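Local coordinates for protein nucleoporin NUP82 (Chaetomium thermophilum, PDB 5CWW) that probably serves as a structural component of the nuclear pore complex and as a docking partner for transport factors, this chain being its N-terminal beta-propeller domain, at residues A59-L72 with A104-I117. Sequence-based numbering, arbitrary orientation.
Sequences ACGKQIRWGDLAQL and AGYRIIKTPVADDI
Strands 63-68 and 106-110 pair antiparallel as the third and fourth strands of a propeller blade, Ile64 bonding to Ile109 and Trp66 to Arg107 in both directions. Within the first pair, Ile64 N reaches Ile109 O at 2.8 Å and nearly straight (174°), whereas the return bond is more bent. On the face of Ile64 and Trp66, beta-branched Ile64 and Ile109 meet at their CB atoms, 4.0 Å apart, and Ile109 CG1 lies 3.9 Å from Trp66 CB. Trp66 swings CG anti to its backbone N (chi1 -179°), which puts CE3 3.8 Å from Arg107 CB; its NE1 bonds Glu55, and Phe57 stacks on its ring. The Arg107 guanidinium leads away to His147 O and a cation-pi contact with Phe156.

Four antiparallel strands in simple up-and-down order make up this blade of the beta-propeller, with 106-110 at one edge and 49-52 at the other. Across its other face, the extended Arg65 lies beside Ile108, CG 3.6 Å from CD1, the aliphatic part of the arginine serving as an apolar surface. Gly67, opposite Tyr106 and without a side chain, lets its CA come to 3.1 Å from Gly105 O.

At the helix end of the pair, Asp68 N donates to Gly105 O, while its carboxylate caps helix 69-77 through Ala70 N. At the type II' turn Cys60-Gln63, where Gly61 suits the positive phi, two carbonyls are used: Thr111 OG1 donates to Lys62 O from above the carbonyl plane, and Ile117 N to Gly61 O. Ile117 packs its CD1 3.7 Å from Ile64 CG1, crossing that side chain at about a right angle, and its CG2 against Ala59 CB.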
loop_
_atom_site.group_PDB
_atom_site.type_symbol
_atom_site.label_atom_id
_atom_site.label_comp_id
_atom_site.label_asym_id
_atom_site.label_seq_id
_atom_site.Cartn_x
_atom_site.Cartn_y
_atom_site.Cartn_z
ATOM N N ALA B 59 4.222 -14.452 -16.262
ATOM C CA ALA B 59 3.966 -13.378 -17.208
ATOM C C ALA B 59 5.193 -13.135 -18.078
ATOM O O ALA B 59 6.291 -12.914 -17.571
ATOM C CB ALA B 59 3.574 -12.104 -16.475
ATOM N N CYS B 60 4.993 -13.192 -19.391
ATOM C CA CYS B 60 6.041 -12.883 -20.353
ATOM C C CYS B 60 5.474 -11.975 -21.435
ATOM O O CYS B 60 4.928 -12.446 -22.430
ATOM C CB CYS B 60 6.613 -14.166 -20.958
ATOM S SG CYS B 60 7.366 -15.254 -19.722
ATOM N N GLY B 61 5.596 -10.669 -21.229
ATOM C CA GLY B 61 5.032 -9.703 -22.153
ATOM C C GLY B 61 3.534 -9.588 -21.955
ATOM O O GLY B 61 3.073 -9.248 -20.865
ATOM N N LYS B 62 2.773 -9.880 -23.006
ATOM C CA LYS B 62 1.318 -9.757 -22.962
ATOM C C LYS B 62 0.623 -11.109 -22.796
ATOM O O LYS B 62 -0.584 -11.213 -23.017
ATOM C CB LYS B 62 0.806 -9.072 -24.232
ATOM C CG LYS B 62 1.312 -7.653 -24.426
ATOM C CD LYS B 62 0.728 -7.032 -25.685
ATOM C CE LYS B 62 1.152 -5.581 -25.847
ATOM N NZ LYS B 62 2.629 -5.434 -25.954
ATOM N N GLN B 63 1.377 -12.135 -22.409
ATOM C CA GLN B 63 0.812 -13.468 -22.212
ATOM C C GLN B 63 1.267 -14.081 -20.891
ATOM O O GLN B 63 2.314 -13.718 -20.353
ATOM C CB GLN B 63 1.195 -14.395 -23.370
ATOM C CG GLN B 63 2.687 -14.670 -23.485
ATOM C CD GLN B 63 3.030 -15.546 -24.674
ATOM O OE1 GLN B 63 2.223 -15.719 -25.588
ATOM N NE2 GLN B 63 4.229 -16.115 -24.662
ATOM N N ILE B 64 0.464 -15.010 -20.379
ATOM C CA ILE B 64 0.785 -15.734 -19.156
ATOM C C ILE B 64 1.009 -17.210 -19.470
ATOM O O ILE B 64 0.129 -17.879 -20.011
ATOM C CB ILE B 64 -0.335 -15.603 -18.102
ATOM C CG1 ILE B 64 -0.645 -14.129 -17.827
ATOM C CG2 ILE B 64 0.065 -16.316 -16.808
ATOM C CD1 ILE B 64 -1.874 -13.907 -16.964
ATOM N N ARG B 65 2.192 -17.710 -19.134
ATOM C CA ARG B 65 2.531 -19.107 -19.385
ATOM C C ARG B 65 2.206 -19.958 -18.164
ATOM O O ARG B 65 2.747 -19.751 -17.078
ATOM C CB ARG B 65 4.001 -19.239 -19.778
ATOM C CG ARG B 65 4.332 -18.448 -21.030
ATOM C CD ARG B 65 5.779 -18.581 -21.445
ATOM N NE ARG B 65 6.030 -17.866 -22.693
ATOM C CZ ARG B 65 7.205 -17.356 -23.049
ATOM N NH1 ARG B 65 8.261 -17.485 -22.260
ATOM N NH2 ARG B 65 7.327 -16.723 -24.207
ATOM N N TRP B 66 1.298 -20.907 -18.366
ATOM C CA TRP B 66 0.750 -21.729 -17.296
ATOM C C TRP B 66 1.359 -23.128 -17.309
ATOM O O TRP B 66 1.454 -23.755 -18.363
ATOM C CB TRP B 66 -0.769 -21.806 -17.453
ATOM C CG TRP B 66 -1.478 -22.599 -16.409
ATOM C CD1 TRP B 66 -1.112 -22.761 -15.105
ATOM C CD2 TRP B 66 -2.690 -23.340 -16.584
ATOM N NE1 TRP B 66 -2.024 -23.558 -14.455
ATOM C CE2 TRP B 66 -3.001 -23.929 -15.343
ATOM C CE3 TRP B 66 -3.541 -23.564 -17.671
ATOM C CZ2 TRP B 66 -4.127 -24.726 -15.158
ATOM C CZ3 TRP B 66 -4.657 -24.357 -17.487
ATOM C CH2 TRP B 66 -4.941 -24.929 -16.240
ATOM N N GLY B 67 1.770 -23.618 -16.143
ATOM C CA GLY B 67 2.352 -24.945 -16.057
ATOM C C GLY B 67 2.377 -25.546 -14.663
ATOM O O GLY B 67 2.462 -24.830 -13.665
ATOM N N ASP B 68 2.298 -26.873 -14.607
ATOM C CA ASP B 68 2.403 -27.619 -13.356
ATOM C C ASP B 68 3.817 -28.175 -13.220
ATOM O O ASP B 68 4.267 -28.961 -14.054
ATOM C CB ASP B 68 1.372 -28.752 -13.316
ATOM C CG ASP B 68 1.251 -29.394 -11.943
ATOM O OD1 ASP B 68 2.291 -29.658 -11.302
ATOM O OD2 ASP B 68 0.108 -29.637 -11.502
ATOM N N LEU B 69 4.513 -27.767 -12.163
ATOM C CA LEU B 69 5.901 -28.168 -11.956
ATOM C C LEU B 69 6.043 -29.668 -11.721
ATOM O O LEU B 69 7.071 -30.256 -12.051
ATOM C CB LEU B 69 6.504 -27.404 -10.775
ATOM C CG LEU B 69 6.572 -25.882 -10.915
ATOM C CD1 LEU B 69 7.172 -25.269 -9.658
ATOM C CD2 LEU B 69 7.370 -25.472 -12.146
ATOM N N ALA B 70 5.010 -30.283 -11.150
ATOM C CA ALA B 70 5.032 -31.717 -10.883
ATOM C C ALA B 70 5.074 -32.509 -12.185
ATOM O O ALA B 70 5.920 -33.384 -12.363
ATOM C CB ALA B 70 3.822 -32.124 -10.055
ATOM N N GLN B 71 4.157 -32.191 -13.093
ATOM C CA GLN B 71 4.061 -32.895 -14.367
ATOM C C GLN B 71 5.283 -32.621 -15.242
ATOM O O GLN B 71 5.810 -33.530 -15.881
ATOM C CB GLN B 71 2.781 -32.494 -15.104
ATOM C CG GLN B 71 1.508 -32.699 -14.290
ATOM C CD GLN B 71 0.255 -32.262 -15.030
ATOM O OE1 GLN B 71 0.236 -32.192 -16.259
ATOM N NE2 GLN B 71 -0.800 -31.961 -14.280
ATOM N N LEU B 72 5.732 -31.369 -15.266
ATOM C CA LEU B 72 6.901 -30.995 -16.059
ATOM C C LEU B 72 8.157 -31.701 -15.554
ATOM O O LEU B 72 9.059 -32.016 -16.334
ATOM C CB LEU B 72 7.104 -29.481 -16.032
ATOM C CG LEU B 72 6.034 -28.663 -16.756
ATOM C CD1 LEU B 72 6.113 -27.200 -16.346
ATOM C CD2 LEU B 72 6.177 -28.805 -18.264
ATOM N N ALA B 104 2.386 -31.774 -22.234
ATOM C CA ALA B 104 1.734 -32.078 -20.967
ATOM C C ALA B 104 2.221 -31.145 -19.865
ATOM O O ALA B 104 3.421 -30.903 -19.729
ATOM C CB ALA B 104 1.981 -33.528 -20.581
ATOM N N GLY B 105 1.285 -30.619 -19.082
ATOM C CA GLY B 105 1.620 -29.756 -17.965
ATOM C C GLY B 105 2.069 -28.368 -18.382
ATOM O O GLY B 105 2.708 -27.660 -17.603
ATOM N N TYR B 106 1.741 -27.979 -19.612
ATOM C CA TYR B 106 2.106 -26.664 -20.125
ATOM C C TYR B 106 1.019 -26.107 -21.035
ATOM O O TYR B 106 0.544 -26.788 -21.940
ATOM C CB TYR B 106 3.433 -26.728 -20.883
ATOM C CG TYR B 106 3.809 -25.419 -21.544
ATOM C CD1 TYR B 106 4.184 -24.319 -20.783
ATOM C CD2 TYR B 106 3.786 -25.284 -22.926
ATOM C CE1 TYR B 106 4.525 -23.119 -21.382
ATOM C CE2 TYR B 106 4.128 -24.087 -23.533
ATOM C CZ TYR B 106 4.496 -23.009 -22.756
ATOM O OH TYR B 106 4.837 -21.816 -23.352
ATOM N N ARG B 107 0.630 -24.861 -20.782
ATOM C CA ARG B 107 -0.388 -24.188 -21.581
ATOM C C ARG B 107 -0.084 -22.700 -21.679
ATOM O O ARG B 107 0.510 -22.120 -20.768
ATOM C CB ARG B 107 -1.777 -24.399 -20.976
ATOM C CG ARG B 107 -2.495 -25.653 -21.455
ATOM C CD ARG B 107 -2.952 -25.520 -22.901
ATOM N NE ARG B 107 -4.168 -26.286 -23.159
ATOM C CZ ARG B 107 -4.912 -26.167 -24.254
ATOM N NH1 ARG B 107 -4.571 -25.309 -25.206
ATOM N NH2 ARG B 107 -6.002 -26.908 -24.396
ATOM N N ILE B 108 -0.494 -22.087 -22.786
ATOM C CA ILE B 108 -0.319 -20.653 -22.981
ATOM C C ILE B 108 -1.634 -19.944 -22.673
ATOM O O ILE B 108 -2.707 -20.430 -23.036
ATOM C CB ILE B 108 0.148 -20.319 -24.427
ATOM C CG1 ILE B 108 1.130 -19.148 -24.417
ATOM C CG2 ILE B 108 -1.031 -20.041 -25.364
ATOM C CD1 ILE B 108 2.515 -19.537 -23.966
ATOM N N ILE B 109 -1.543 -18.804 -21.992
ATOM C CA ILE B 109 -2.707 -17.970 -21.713
ATOM C C ILE B 109 -2.530 -16.606 -22.365
ATOM O O ILE B 109 -1.857 -15.730 -21.817
ATOM C CB ILE B 109 -2.942 -17.763 -20.199
ATOM C CG1 ILE B 109 -2.786 -19.075 -19.422
ATOM C CG2 ILE B 109 -4.314 -17.137 -19.957
ATOM C CD1 ILE B 109 -3.803 -20.120 -19.772
ATOM N N LYS B 110 -3.131 -16.424 -23.535
ATOM C CA LYS B 110 -3.138 -15.115 -24.169
ATOM C C LYS B 110 -4.069 -14.197 -23.392
ATOM O O LYS B 110 -5.123 -14.624 -22.918
ATOM C CB LYS B 110 -3.571 -15.214 -25.633
ATOM C CG LYS B 110 -2.423 -15.449 -26.610
ATOM C CD LYS B 110 -1.506 -14.232 -26.701
ATOM C CE LYS B 110 -0.402 -14.435 -27.725
ATOM N NZ LYS B 110 0.537 -13.278 -27.768
ATOM N N THR B 111 -3.668 -12.937 -23.258
ATOM C CA THR B 111 -4.416 -11.963 -22.474
ATOM C C THR B 111 -4.793 -10.765 -23.338
ATOM O O THR B 111 -4.213 -10.561 -24.405
ATOM C CB THR B 111 -3.603 -11.471 -21.260
ATOM O OG1 THR B 111 -2.603 -10.547 -21.698
ATOM C CG2 THR B 111 -2.934 -12.635 -20.542
ATOM N N PRO B 112 -5.774 -9.970 -22.883
ATOM C CA PRO B 112 -6.193 -8.778 -23.625
ATOM C C PRO B 112 -5.434 -7.508 -23.236
ATOM O O PRO B 112 -5.843 -6.421 -23.646
ATOM C CB PRO B 112 -7.670 -8.657 -23.253
ATOM C CG PRO B 112 -7.720 -9.160 -21.851
ATOM C CD PRO B 112 -6.685 -10.257 -21.760
ATOM N N VAL B 113 -4.354 -7.632 -22.468
ATOM C CA VAL B 113 -3.608 -6.453 -22.037
ATOM C C VAL B 113 -2.987 -5.734 -23.235
ATOM O O VAL B 113 -2.745 -6.345 -24.276
ATOM C CB VAL B 113 -2.495 -6.813 -21.024
ATOM C CG1 VAL B 113 -3.107 -7.430 -19.765
ATOM C CG2 VAL B 113 -1.445 -7.732 -21.659
ATOM N N ALA B 114 -2.734 -4.438 -23.076
ATOM C CA ALA B 114 -2.167 -3.617 -24.142
ATOM C C ALA B 114 -0.719 -3.233 -23.846
ATOM O O ALA B 114 -0.089 -2.522 -24.628
ATOM C CB ALA B 114 -3.010 -2.369 -24.345
ATOM N N ASP B 115 -0.197 -3.709 -22.720
ATOM C CA ASP B 115 1.187 -3.441 -22.345
ATOM C C ASP B 115 1.738 -4.604 -21.527
ATOM O O ASP B 115 0.979 -5.448 -21.056
ATOM C CB ASP B 115 1.283 -2.135 -21.551
ATOM C CG ASP B 115 2.655 -1.489 -21.646
ATOM O OD1 ASP B 115 3.634 -2.197 -21.965
ATOM O OD2 ASP B 115 2.753 -0.269 -21.397
ATOM N N ASP B 116 3.058 -4.640 -21.364
ATOM C CA ASP B 116 3.717 -5.720 -20.636
ATOM C C ASP B 116 3.151 -5.875 -19.231
ATOM O O ASP B 116 2.978 -4.892 -18.508
ATOM C CB ASP B 116 5.225 -5.471 -20.561
ATOM C CG ASP B 116 5.895 -5.523 -21.918
ATOM O OD1 ASP B 116 5.469 -6.337 -22.766
ATOM O OD2 ASP B 116 6.849 -4.749 -22.137
ATOM N N ILE B 117 2.860 -7.113 -18.851
ATOM C CA ILE B 117 2.369 -7.401 -17.510
ATOM C C ILE B 117 3.448 -7.085 -16.480
ATOM O O ILE B 117 4.622 -7.397 -16.679
ATOM C CB ILE B 117 1.930 -8.872 -17.379
ATOM C CG1 ILE B 117 0.775 -9.160 -18.343
ATOM C CG2 ILE B 117 1.512 -9.189 -15.944
ATOM C CD1 ILE B 117 0.413 -10.624 -18.462
#